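Local coordinates for cell shape-determining protein MreC (Listeria monocytogenes, PDB 2J5U) that probably takes part in forming and maintaining the shape of the bacterial cell, at residues L71-I76 / I89-S94; D95-D100 / T114-K119; R134-V139 / F146-G151; K157-K162 / I210-D215. One frame throughout, in Å; residues are numbered along the deposited sequence.

Overall arrangement
The chain folds into two antiparallel beta barrels, and the four contacts divide evenly between them. Interactions 1 and 2 belong to the barrel that contains strands 68-77 and 108-116; their centres are 8 Å apart, and they touch directly, with Ser93 N meeting Gly117 O and Ser94 OG meeting Ala118 O. Interactions 3 and 4 belong to the second barrel, with centres 10 Å apart. Strands 145-153 and 158-165 are neighbours there, so the two contacts form one continuous piece of sheet. Between the barrels the centres of interactions 1 and 3 are 26 Å apart, on opposite sides of the chain's centre. Interaction 3 also reaches the second subunit.

Interaction 1: residues L71-I76 / I89-S94; sequences LNASVI and IDKGSS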
loop_
_atom_site.group_PDB
_atom_site.type_symbol
_atom_site.label_atom_id
_atom_site.label_comp_id
_atom_site.label_asym_id
_atom_site.label_seq_id
_atom_site.Cartn_x
_atom_site.Cartn_y
_atom_site.Cartn_z
ATOM N N LEU A 71 32.517 9.639 65.986
ATOM C CA LEU A 71 32.809 9.069 67.300
ATOM C C LEU A 71 32.945 10.243 68.257
ATOM O O LEU A 71 33.697 11.184 67.994
ATOM C CB LEU A 71 34.109 8.273 67.302
ATOM C CG LEU A 71 34.182 7.182 68.379
ATOM C CD1 LEU A 71 35.604 6.664 68.477
ATOM C CD2 LEU A 71 33.743 7.724 69.723
ATOM N N ASN A 72 32.212 10.195 69.362
ATOM C CA ASN A 72 32.270 11.273 70.331
ATOM C C ASN A 72 33.450 11.120 71.258
ATOM O O ASN A 72 33.844 10.003 71.585
ATOM C CB ASN A 72 30.978 11.315 71.127
ATOM C CG ASN A 72 29.845 11.910 70.331
ATOM O OD1 ASN A 72 28.686 11.835 70.726
ATOM N ND2 ASN A 72 30.179 12.522 69.202
ATOM N N ALA A 73 34.024 12.246 71.669
ATOM C CA ALA A 73 35.161 12.212 72.575
ATOM C C ALA A 73 35.319 13.499 73.374
ATOM O O ALA A 73 34.739 14.533 73.049
ATOM C CB ALA A 73 36.438 11.917 71.801
ATOM N N SER A 74 36.117 13.429 74.429
ATOM C CA SER A 74 36.336 14.599 75.254
ATOM C C SER A 74 37.812 14.931 75.348
ATOM O O SER A 74 38.669 14.050 75.322
ATOM C CB SER A 74 35.784 14.363 76.664
ATOM O OG SER A 74 34.405 14.045 76.623
ATOM N N VAL A 75 38.101 16.214 75.448
ATOM C CA VAL A 75 39.465 16.663 75.602
ATOM C C VAL A 75 39.843 16.270 77.025
ATOM O O VAL A 75 39.138 16.638 77.959
ATOM C CB VAL A 75 39.549 18.184 75.497
ATOM C CG1 VAL A 75 40.964 18.627 75.707
ATOM C CG2 VAL A 75 39.062 18.638 74.156
ATOM N N ILE A 76 40.921 15.512 77.206
ATOM C CA ILE A 76 41.333 15.150 78.560
ATOM C C ILE A 76 42.611 15.855 79.025
ATOM O O ILE A 76 43.025 15.684 80.162
ATOM C CB ILE A 76 41.537 13.639 78.716
ATOM C CG1 ILE A 76 42.678 13.166 77.827
ATOM C CG2 ILE A 76 40.270 12.920 78.355
ATOM C CD1 ILE A 76 42.953 11.695 77.954
ATOM N N ILE A 89 42.551 13.691 73.367
ATOM C CA ILE A 89 41.207 13.172 73.581
ATOM C C ILE A 89 41.202 11.779 74.190
ATOM O O ILE A 89 42.187 11.046 74.090
ATOM C CB ILE A 89 40.386 13.177 72.271
ATOM C CG1 ILE A 89 41.090 12.340 71.199
ATOM C CG2 ILE A 89 40.173 14.617 71.808
ATOM C CD1 ILE A 89 40.337 12.277 69.897
ATOM N N ASP A 90 40.081 11.424 74.817
ATOM C CA ASP A 90 39.926 10.141 75.496
ATOM C C ASP A 90 39.558 8.939 74.628
ATOM O O ASP A 90 39.086 7.914 75.134
ATOM C CB ASP A 90 38.912 10.276 76.644
ATOM C CG ASP A 90 37.509 10.633 76.163
ATOM O OD1 ASP A 90 36.622 10.814 77.023
ATOM O OD2 ASP A 90 37.285 10.732 74.936
ATOM N N LYS A 91 39.763 9.053 73.324
ATOM C CA LYS A 91 39.480 7.931 72.443
ATOM C C LYS A 91 40.737 7.665 71.639
ATOM O O LYS A 91 41.476 8.593 71.314
ATOM C CB LYS A 91 38.296 8.236 71.523
ATOM C CG LYS A 91 36.953 8.287 72.248
ATOM C CD LYS A 91 36.468 6.898 72.643
ATOM C CE LYS A 91 35.980 6.862 74.091
ATOM N NZ LYS A 91 35.144 8.039 74.435
ATOM N N GLY A 92 40.987 6.398 71.335
ATOM C CA GLY A 92 42.172 6.051 70.581
ATOM C C GLY A 92 42.039 4.882 69.627
ATOM O O GLY A 92 40.966 4.554 69.146
ATOM N N SER A 93 43.176 4.268 69.351
ATOM C CA SER A 93 43.280 3.135 68.455
ATOM C C SER A 93 42.213 2.079 68.663
ATOM O O SER A 93 41.541 1.680 67.723
ATOM C CB SER A 93 44.653 2.494 68.615
ATOM O OG SER A 93 44.748 1.309 67.855
ATOM N N SER A 94 42.053 1.617 69.892
ATOM C CA SER A 94 41.072 0.578 70.162
ATOM C C SER A 94 39.631 1.050 70.007
ATOM O O SER A 94 38.708 0.248 70.068
ATOM C CB SER A 94 41.295 -0.007 71.557
ATOM O OG SER A 94 41.226 1.000 72.544
#
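Ser74 and Asp90 exchange two hydrogen bonds. Asp90 N donates to Ser74 O at 3.0 Å, a backbone bond that continues the pairing of Val75 with Ile89, while Ser74 N gives its hydrogen back to a side chain, Asp90 OD2, with an almost straight N-H...O angle of 172°. Asp90 CG lies between its own N and carbonyl carbon (chi1 63°), and the amide reaches OD2 from above the carboxylate, 51° out of its plane. Aspartate suits this position, its carboxylate apparently taking the place of a strand carbonyl where 89-94 peels away. Ser74 O also takes a CA-H contact from Ile89 CA at 3.2 Å. Strand 68-77 is bonded on its other side too, within an antiparallel six-stranded barrel: Leu71, Ala73 and Val75 bond through their backbones to Val224, Val222 and Asn220. Ser74 OG has a weak hydrogen bond to His221 ND1. The bent chain of Lys91 brings NZ back to Asp90 OD2, a salt bridge at 3.5 Å whose hydrogen bond is weak. Its aliphatic part passes over small Ala73, with Lys91 CG 3.7 Å from Ala73 CB, and crosses Leu71 at about a right angle. At the other end Ile76 CG2 rests 3.4 Å from Asp90 CB.

Interaction 2: residues D95-D100 / T114-K119; sequences DGVKPD and TTTGAK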
loop_
_atom_site.group_PDB
_atom_site.type_symbol
_atom_site.label_atom_id
_atom_site.label_comp_id
_atom_site.label_asym_id
_atom_site.label_seq_id
_atom_site.Cartn_x
_atom_site.Cartn_y
_atom_site.Cartn_z
ATOM N N ASP A 95 39.440 2.348 69.808
ATOM C CA ASP A 95 38.107 2.898 69.622
ATOM C C ASP A 95 37.910 3.191 68.141
ATOM O O ASP A 95 36.874 3.691 67.729
ATOM C CB ASP A 95 37.932 4.185 70.431
ATOM C CG ASP A 95 38.102 3.968 71.931
ATOM O OD1 ASP A 95 39.047 4.547 72.521
ATOM O OD2 ASP A 95 37.289 3.217 72.521
ATOM N N GLY A 96 38.925 2.885 67.339
ATOM C CA GLY A 96 38.831 3.110 65.911
ATOM C C GLY A 96 39.487 4.382 65.414
ATOM O O GLY A 96 39.544 4.627 64.208
ATOM N N VAL A 97 39.986 5.198 66.333
ATOM C CA VAL A 97 40.627 6.442 65.950
ATOM C C VAL A 97 41.929 6.175 65.210
ATOM O O VAL A 97 42.709 5.314 65.599
ATOM C CB VAL A 97 40.919 7.303 67.173
ATOM C CG1 VAL A 97 41.559 8.602 66.742
ATOM C CG2 VAL A 97 39.636 7.559 67.947
ATOM N N LYS A 98 42.144 6.914 64.129
ATOM C CA LYS A 98 43.348 6.780 63.320
ATOM C C LYS A 98 43.900 8.133 62.919
ATOM O O LYS A 98 43.159 9.105 62.754
ATOM C CB LYS A 98 43.066 6.005 62.029
ATOM C CG LYS A 98 42.614 4.589 62.214
ATOM C CD LYS A 98 42.593 3.852 60.888
ATOM C CE LYS A 98 42.277 2.378 61.123
ATOM N NZ LYS A 98 42.237 1.570 59.875
ATOM N N PRO A 99 45.221 8.214 62.753
ATOM C CA PRO A 99 45.880 9.461 62.350
ATOM C C PRO A 99 45.239 9.997 61.060
ATOM O O PRO A 99 44.905 9.230 60.169
ATOM C CB PRO A 99 47.327 9.029 62.113
ATOM C CG PRO A 99 47.512 7.928 63.096
ATOM C CD PRO A 99 46.202 7.164 63.078
ATOM N N ASP A 100 45.075 11.309 60.979
ATOM C CA ASP A 100 44.500 11.979 59.814
ATOM C C ASP A 100 42.982 12.068 59.763
ATOM O O ASP A 100 42.429 12.589 58.794
ATOM C CB ASP A 100 45.028 11.360 58.520
ATOM C CG ASP A 100 46.435 11.827 58.187
ATOM O OD1 ASP A 100 47.077 11.200 57.316
ATOM O OD2 ASP A 100 46.903 12.822 58.790
ATOM N N THR A 114 46.621 13.321 65.004
ATOM C CA THR A 114 48.006 13.182 64.586
ATOM C C THR A 114 48.639 11.888 65.073
ATOM O O THR A 114 49.099 11.093 64.260
ATOM C CB THR A 114 48.862 14.386 65.028
ATOM O OG1 THR A 114 48.606 14.693 66.402
ATOM C CG2 THR A 114 48.541 15.589 64.181
ATOM N N THR A 115 48.673 11.663 66.380
ATOM C CA THR A 115 49.250 10.423 66.883
ATOM C C THR A 115 48.240 9.729 67.768
ATOM O O THR A 115 47.515 10.367 68.529
ATOM C CB THR A 115 50.523 10.670 67.681
ATOM O OG1 THR A 115 50.198 11.391 68.869
ATOM C CG2 THR A 115 51.500 11.484 66.864
ATOM N N THR A 116 48.198 8.411 67.669
ATOM C CA THR A 116 47.245 7.656 68.446
ATOM C C THR A 116 47.870 6.602 69.321
ATOM O O THR A 116 48.851 5.967 68.956
ATOM C CB THR A 116 46.231 6.956 67.535
ATOM O OG1 THR A 116 45.704 7.895 66.597
ATOM C CG2 THR A 116 45.076 6.430 68.344
ATOM N N GLY A 117 47.276 6.430 70.490
ATOM C CA GLY A 117 47.718 5.419 71.425
ATOM C C GLY A 117 46.560 4.442 71.506
ATOM O O GLY A 117 45.628 4.531 70.706
ATOM N N ALA A 118 46.578 3.525 72.460
ATOM C CA ALA A 118 45.494 2.558 72.549
ATOM C C ALA A 118 44.173 3.184 72.948
ATOM O O ALA A 118 43.146 2.927 72.325
ATOM C CB ALA A 118 45.856 1.453 73.527
ATOM N N LYS A 119 44.199 4.024 73.976
ATOM C CA LYS A 119 42.969 4.631 74.451
ATOM C C LYS A 119 42.903 6.150 74.454
ATOM O O LYS A 119 42.029 6.736 75.089
ATOM C CB LYS A 119 42.649 4.098 75.845
ATOM C CG LYS A 119 42.209 2.642 75.851
ATOM C CD LYS A 119 41.481 2.300 77.141
ATOM C CE LYS A 119 40.625 1.043 76.997
ATOM N NZ LYS A 119 41.417 -0.174 76.625
#
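The puckered ring of Pro99 carries this contact, while the planar Asp95 carboxylate stays farther off; the proline meets strand 108-116 through three of its ring carbons. Pro99 CB lies 3.5 Å from Thr114 O, Pro99 CG is about as near to that oxygen as to Thr116 OG1 (3.7 and 3.9 Å), and Pro99 CD is 3.6 Å from Thr116 OG1. The ring and the threonine side chain cross at about a right angle. Thr116 has OG1 anti to its carbonyl carbon (chi1 -49°), which sets the hydroxyl beside the proline; its methyl CG2, anti to the backbone N, instead comes 3.8 Å from Val97 O. A branched residue therefore serves two neighbours at once. Val97 adds an apolar branch, CG1, 4.2 Å from Thr116 OG1. The Asp95 carboxylate comes no nearer than 4.4 Å, the distance from Asp95 OD1 to both Lys119 CA and Ala118 O; OD1 is engaged by Gly92 N.

No hydrogen bond joins the two segments, which run roughly antiparallel and meet by van der Waals contact. Proline suits this loop position, bringing no N-H that would need an acceptor. Segment 95-100 belongs to the loop leading from strand 86-89 to strand 102-105. It lies against the end of strand 108-116, where Val97 also packs on Val113 and Asp100 bonds through its backbone to Val113, while Thr114 turns to strand 121-125 and touches Glu124.

Interaction 3: residues R134-V139 / F146-G151; sequences RVSAKV and FGIING
Ile149 O is gripped by two groups of the partner strand: Val135 N donates to it at 3.1 Å, in the carbonyl plane and on a lone pair, and Arg134 CA adds a CA-H contact, also at 3.1 Å. The reverse bond, Ile149 N to Val135 O, is 2.8 Å long, and Ala137 and Gly147 form a second mutual pair. Strands 135-139 and 145-153 thus make an antiparallel beta hairpin, with hydrogen-bonded and non-hydrogen-bonded pairs in turn.

Val135, Ala137 and Ile149 form one face. Val135 CG1 lies 3.7 Å from Ile149 CB and Ala137 CB lies 3.8 Å from Ile149 CG1; these apolar groups pack on Ile191, Leu159 and Leu161 within the barrel. On the other face Lys138 and Phe146 lie side by side, pointing the same way. Lys138 CG, anti to its backbone N (chi1 -173°), sits over the phenyl face 4.1 Å from the centroid, a CH-pi contact offset toward the rim. Farther along, Arg134 NE has Ile148 CG2 at the guanidinium edge, 3.6 Å away.

This second face meets another subunit: Lys138 NZ forms a salt bridge with Asp47 of the second subunit, and the Phe146 ring meets Trp83 of that subunit. Lysine's methylenes serve the aromatic ring and its ammonium the neighbouring chain, so Lys138 serves both the hairpin and the subunit contact, as Phe146 does beside it.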
loop_
_atom_site.group_PDB
_atom_site.type_symbol
_atom_site.label_atom_id
_atom_site.label_comp_id
_atom_site.label_asym_id
_atom_site.label_seq_id
_atom_site.Cartn_x
_atom_site.Cartn_y
_atom_site.Cartn_z
ATOM N N ARG A 134 47.718 21.872 57.059
ATOM C CA ARG A 134 46.819 22.333 56.010
ATOM C C ARG A 134 45.588 21.469 55.797
ATOM O O ARG A 134 45.551 20.324 56.218
ATOM C CB ARG A 134 47.600 22.448 54.697
ATOM C CG ARG A 134 48.463 21.248 54.379
ATOM C CD ARG A 134 49.466 21.565 53.286
ATOM N NE ARG A 134 48.867 21.473 51.965
ATOM C CZ ARG A 134 48.921 20.385 51.196
ATOM N NH1 ARG A 134 48.324 20.380 50.000
ATOM N NH2 ARG A 134 49.593 19.303 51.608
ATOM N N VAL A 135 44.569 22.029 55.156
ATOM C CA VAL A 135 43.359 21.272 54.860
ATOM C C VAL A 135 42.771 21.750 53.528
ATOM O O VAL A 135 42.740 22.948 53.240
ATOM C CB VAL A 135 42.326 21.360 56.049
ATOM C CG1 VAL A 135 42.654 22.508 56.917
ATOM C CG2 VAL A 135 40.906 21.490 55.548
ATOM N N SER A 136 42.353 20.799 52.695
ATOM C CA SER A 136 41.768 21.107 51.385
ATOM C C SER A 136 40.364 21.661 51.609
ATOM O O SER A 136 39.531 21.025 52.262
ATOM C CB SER A 136 41.655 19.841 50.535
ATOM O OG SER A 136 42.868 19.131 50.461
ATOM N N ALA A 137 40.086 22.821 51.036
ATOM C CA ALA A 137 38.792 23.441 51.238
ATOM C C ALA A 137 38.116 23.965 49.989
ATOM O O ALA A 137 38.744 24.187 48.956
ATOM C CB ALA A 137 38.924 24.586 52.257
ATOM N N LYS A 138 36.815 24.186 50.136
ATOM C CA LYS A 138 35.967 24.700 49.081
ATOM C C LYS A 138 35.184 25.914 49.597
ATOM O O LYS A 138 34.695 25.918 50.735
ATOM C CB LYS A 138 34.989 23.615 48.630
ATOM C CG LYS A 138 34.166 24.002 47.420
ATOM C CD LYS A 138 33.238 22.884 47.012
ATOM C CE LYS A 138 32.221 22.618 48.096
ATOM N NZ LYS A 138 31.292 21.536 47.701
ATOM N N VAL A 139 35.096 26.951 48.766
ATOM C CA VAL A 139 34.339 28.152 49.108
ATOM C C VAL A 139 33.010 28.033 48.362
ATOM O O VAL A 139 32.990 28.031 47.123
ATOM C CB VAL A 139 35.024 29.428 48.605
ATOM C CG1 VAL A 139 34.207 30.632 49.021
ATOM C CG2 VAL A 139 36.435 29.514 49.123
ATOM N N PHE A 146 38.193 26.196 44.892
ATOM C CA PHE A 146 38.965 25.335 45.773
ATOM C C PHE A 146 40.287 25.948 46.190
ATOM O O PHE A 146 40.867 26.752 45.472
ATOM C CB PHE A 146 39.202 23.990 45.097
ATOM C CG PHE A 146 37.937 23.279 44.743
ATOM C CD1 PHE A 146 37.213 23.639 43.607
ATOM C CD2 PHE A 146 37.422 22.290 45.579
ATOM C CE1 PHE A 146 35.990 23.022 43.315
ATOM C CE2 PHE A 146 36.198 21.669 45.290
ATOM C CZ PHE A 146 35.486 22.037 44.161
ATOM N N GLY A 147 40.756 25.569 47.367
ATOM C CA GLY A 147 42.009 26.103 47.853
ATOM C C GLY A 147 42.524 25.318 49.042
ATOM O O GLY A 147 41.952 24.294 49.428
ATOM N N ILE A 148 43.615 25.802 49.621
ATOM C CA ILE A 148 44.208 25.147 50.771
ATOM C C ILE A 148 44.219 26.069 51.984
ATOM O O ILE A 148 44.686 27.201 51.906
ATOM C CB ILE A 148 45.658 24.725 50.476
ATOM C CG1 ILE A 148 45.719 23.905 49.187
ATOM C CG2 ILE A 148 46.186 23.904 51.624
ATOM C CD1 ILE A 148 44.938 22.608 49.240
ATOM N N ILE A 149 43.668 25.602 53.096
ATOM C CA ILE A 149 43.701 26.401 54.310
ATOM C C ILE A 149 45.108 26.113 54.825
ATOM O O ILE A 149 45.506 24.951 54.945
ATOM C CB ILE A 149 42.683 25.916 55.354
ATOM C CG1 ILE A 149 41.251 26.184 54.874
ATOM C CG2 ILE A 149 42.972 26.592 56.687
ATOM C CD1 ILE A 149 40.874 27.614 54.832
ATOM N N ASN A 150 45.866 27.155 55.126
ATOM C CA ASN A 150 47.231 26.947 55.566
ATOM C C ASN A 150 47.797 28.151 56.296
ATOM O O ASN A 150 48.345 29.056 55.678
ATOM C CB ASN A 150 48.088 26.641 54.349
ATOM C CG ASN A 150 49.534 26.445 54.696
ATOM O OD1 ASN A 150 50.418 27.003 54.052
ATOM N ND2 ASN A 150 49.790 25.641 55.713
ATOM N N GLY A 151 47.669 28.160 57.617
ATOM C CA GLY A 151 48.194 29.277 58.379
ATOM C C GLY A 151 47.177 29.965 59.264
ATOM O O GLY A 151 46.070 30.285 58.828
#

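Interaction 4: residues K157-K162 / I210-D215; sequences KLLELK and IKPGAD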
loop_
_atom_site.group_PDB
_atom_site.type_symbol
_atom_site.label_atom_id
_atom_site.label_comp_id
_atom_site.label_asym_id
_atom_site.label_seq_id
_atom_site.Cartn_x
_atom_site.Cartn_y
_atom_site.Cartn_z
ATOM N N LYS A 157 43.141 36.346 64.435
ATOM C CA LYS A 157 42.289 35.184 64.692
ATOM C C LYS A 157 41.732 34.637 63.363
ATOM O O LYS A 157 40.630 34.091 63.318
ATOM C CB LYS A 157 41.122 35.572 65.615
ATOM C CG LYS A 157 41.238 35.108 67.062
ATOM C CD LYS A 157 42.247 35.907 67.864
ATOM C CE LYS A 157 42.420 35.330 69.278
ATOM N NZ LYS A 157 41.137 35.254 70.056
ATOM N N LEU A 158 42.503 34.785 62.286
ATOM C CA LEU A 158 42.068 34.335 60.969
ATOM C C LEU A 158 42.906 33.249 60.288
ATOM O O LEU A 158 44.138 33.225 60.379
ATOM C CB LEU A 158 41.966 35.534 60.025
ATOM C CG LEU A 158 40.956 36.606 60.435
ATOM C CD1 LEU A 158 40.934 37.707 59.396
ATOM C CD2 LEU A 158 39.576 35.988 60.589
ATOM N N LEU A 159 42.200 32.362 59.591
ATOM C CA LEU A 159 42.785 31.261 58.837
ATOM C C LEU A 159 43.072 31.767 57.424
ATOM O O LEU A 159 42.301 32.570 56.887
ATOM C CB LEU A 159 41.788 30.109 58.760
ATOM C CG LEU A 159 41.930 28.836 59.599
ATOM C CD1 LEU A 159 43.020 28.976 60.639
ATOM C CD2 LEU A 159 40.578 28.528 60.237
ATOM N N GLU A 160 44.174 31.310 56.830
ATOM C CA GLU A 160 44.546 31.704 55.470
ATOM C C GLU A 160 44.097 30.690 54.415
ATOM O O GLU A 160 44.518 29.538 54.436
ATOM C CB GLU A 160 46.062 31.864 55.338
ATOM C CG GLU A 160 46.593 33.251 55.629
ATOM C CD GLU A 160 47.973 33.478 55.017
ATOM O OE1 GLU A 160 48.072 33.491 53.767
ATOM O OE2 GLU A 160 48.957 33.635 55.780
ATOM N N LEU A 161 43.252 31.123 53.488
ATOM C CA LEU A 161 42.786 30.254 52.413
ATOM C C LEU A 161 43.616 30.656 51.213
ATOM O O LEU A 161 43.396 31.716 50.642
ATOM C CB LEU A 161 41.318 30.515 52.110
ATOM C CG LEU A 161 40.514 29.303 51.654
ATOM C CD1 LEU A 161 39.232 29.799 51.024
ATOM C CD2 LEU A 161 41.310 28.464 50.673
ATOM N N LYS A 162 44.572 29.819 50.835
ATOM C CA LYS A 162 45.457 30.139 49.720
ATOM C C LYS A 162 45.130 29.430 48.411
ATOM O O LYS A 162 44.532 28.351 48.392
ATOM C CB LYS A 162 46.908 29.804 50.082
ATOM C CG LYS A 162 47.415 30.392 51.384
ATOM C CD LYS A 162 48.826 29.901 51.667
ATOM C CE LYS A 162 49.378 30.477 52.962
ATOM N NZ LYS A 162 50.755 29.979 53.231
ATOM N N ILE A 210 39.924 33.725 56.748
ATOM C CA ILE A 210 38.709 33.163 57.281
ATOM C C ILE A 210 38.553 33.119 58.781
ATOM O O ILE A 210 39.500 32.857 59.519
ATOM C CB ILE A 210 38.544 31.759 56.675
ATOM C CG1 ILE A 210 38.435 31.915 55.152
ATOM C CG2 ILE A 210 37.333 31.040 57.267
ATOM C CD1 ILE A 210 38.556 30.631 54.379
ATOM N N LYS A 211 37.326 33.384 59.218
ATOM C CA LYS A 211 36.980 33.367 60.628
ATOM C C LYS A 211 36.460 31.977 60.970
ATOM O O LYS A 211 35.350 31.615 60.586
ATOM C CB LYS A 211 35.892 34.397 60.906
ATOM C CG LYS A 211 35.375 34.370 62.327
ATOM C CD LYS A 211 34.145 35.246 62.463
ATOM C CE LYS A 211 33.559 35.145 63.867
ATOM N NZ LYS A 211 32.285 35.918 63.994
ATOM N N PRO A 212 37.254 31.177 61.694
ATOM C CA PRO A 212 36.777 29.841 62.033
ATOM C C PRO A 212 35.436 29.909 62.720
ATOM O O PRO A 212 35.199 30.796 63.539
ATOM C CB PRO A 212 37.880 29.294 62.935
ATOM C CG PRO A 212 38.479 30.505 63.524
ATOM C CD PRO A 212 38.530 31.460 62.369
ATOM N N GLY A 213 34.557 28.978 62.369
ATOM C CA GLY A 213 33.234 28.944 62.961
ATOM C C GLY A 213 33.269 28.351 64.350
ATOM O O GLY A 213 32.522 28.760 65.240
ATOM N N ALA A 214 34.137 27.372 64.543
ATOM C CA ALA A 214 34.247 26.747 65.845
ATOM C C ALA A 214 35.195 27.558 66.715
ATOM O O ALA A 214 36.196 28.077 66.232
ATOM C CB ALA A 214 34.762 25.322 65.697
ATOM N N ASP A 215 34.861 27.693 67.994
ATOM C CA ASP A 215 35.725 28.416 68.916
ATOM C C ASP A 215 36.675 27.379 69.487
ATOM O O ASP A 215 36.241 26.458 70.182
ATOM C CB ASP A 215 34.928 29.028 70.058
ATOM C CG ASP A 215 35.827 29.513 71.185
ATOM O OD1 ASP A 215 36.644 30.438 70.944
ATOM O OD2 ASP A 215 35.727 28.953 72.302
#
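Leu159 and Ile210 form an antiparallel hydrogen-bonded pair between strands 158-165 and 205-212, neighbours in the second six-stranded beta barrel of the chain. Both backbone bonds of the pair are present and nearly straight. Leu159 N donates to Ile210 O at 2.7 Å, in the carbonyl plane and on a lone pair. Ile210 N returns a bond to Leu159 O at 2.6 Å. Ile210 O also receives a CA-H contact from Leu158 CA at 3.3 Å. Lys157 and Leu158 both face Asp153 in a G1 beta bulge, Lys157 having the positive phi of 62° expected at its first position.

The apolar contacts lie largely on the face carrying Leu159 and Ile210. Ile210 CG1 is anti to the carbonyl carbon (chi1 -61°), and the CD1 beyond it meets Leu161 CD1 at 3.5 Å, the two side chains crossing at a slant. Leu159 CD2 reaches Pro212 CB at 3.9 Å. Bulky aliphatic residues suit this face, where Leu159 also packs on Tyr152 of strand 145-153 and Leu161 on Ala208. Leu158 CD2 lies over the Ile210 carbonyl, 3.3 Å from Ile210 O, and reaches on to Lys211 CA; the same side chain touches Phe209.

Leu159 with Ile210 is the only bridge between the two segments. Beyond it Pro212 has no N-H to carry the pairing on, and Lys157 O is met instead by the ring carbon Pro212 CD at 3.5 Å.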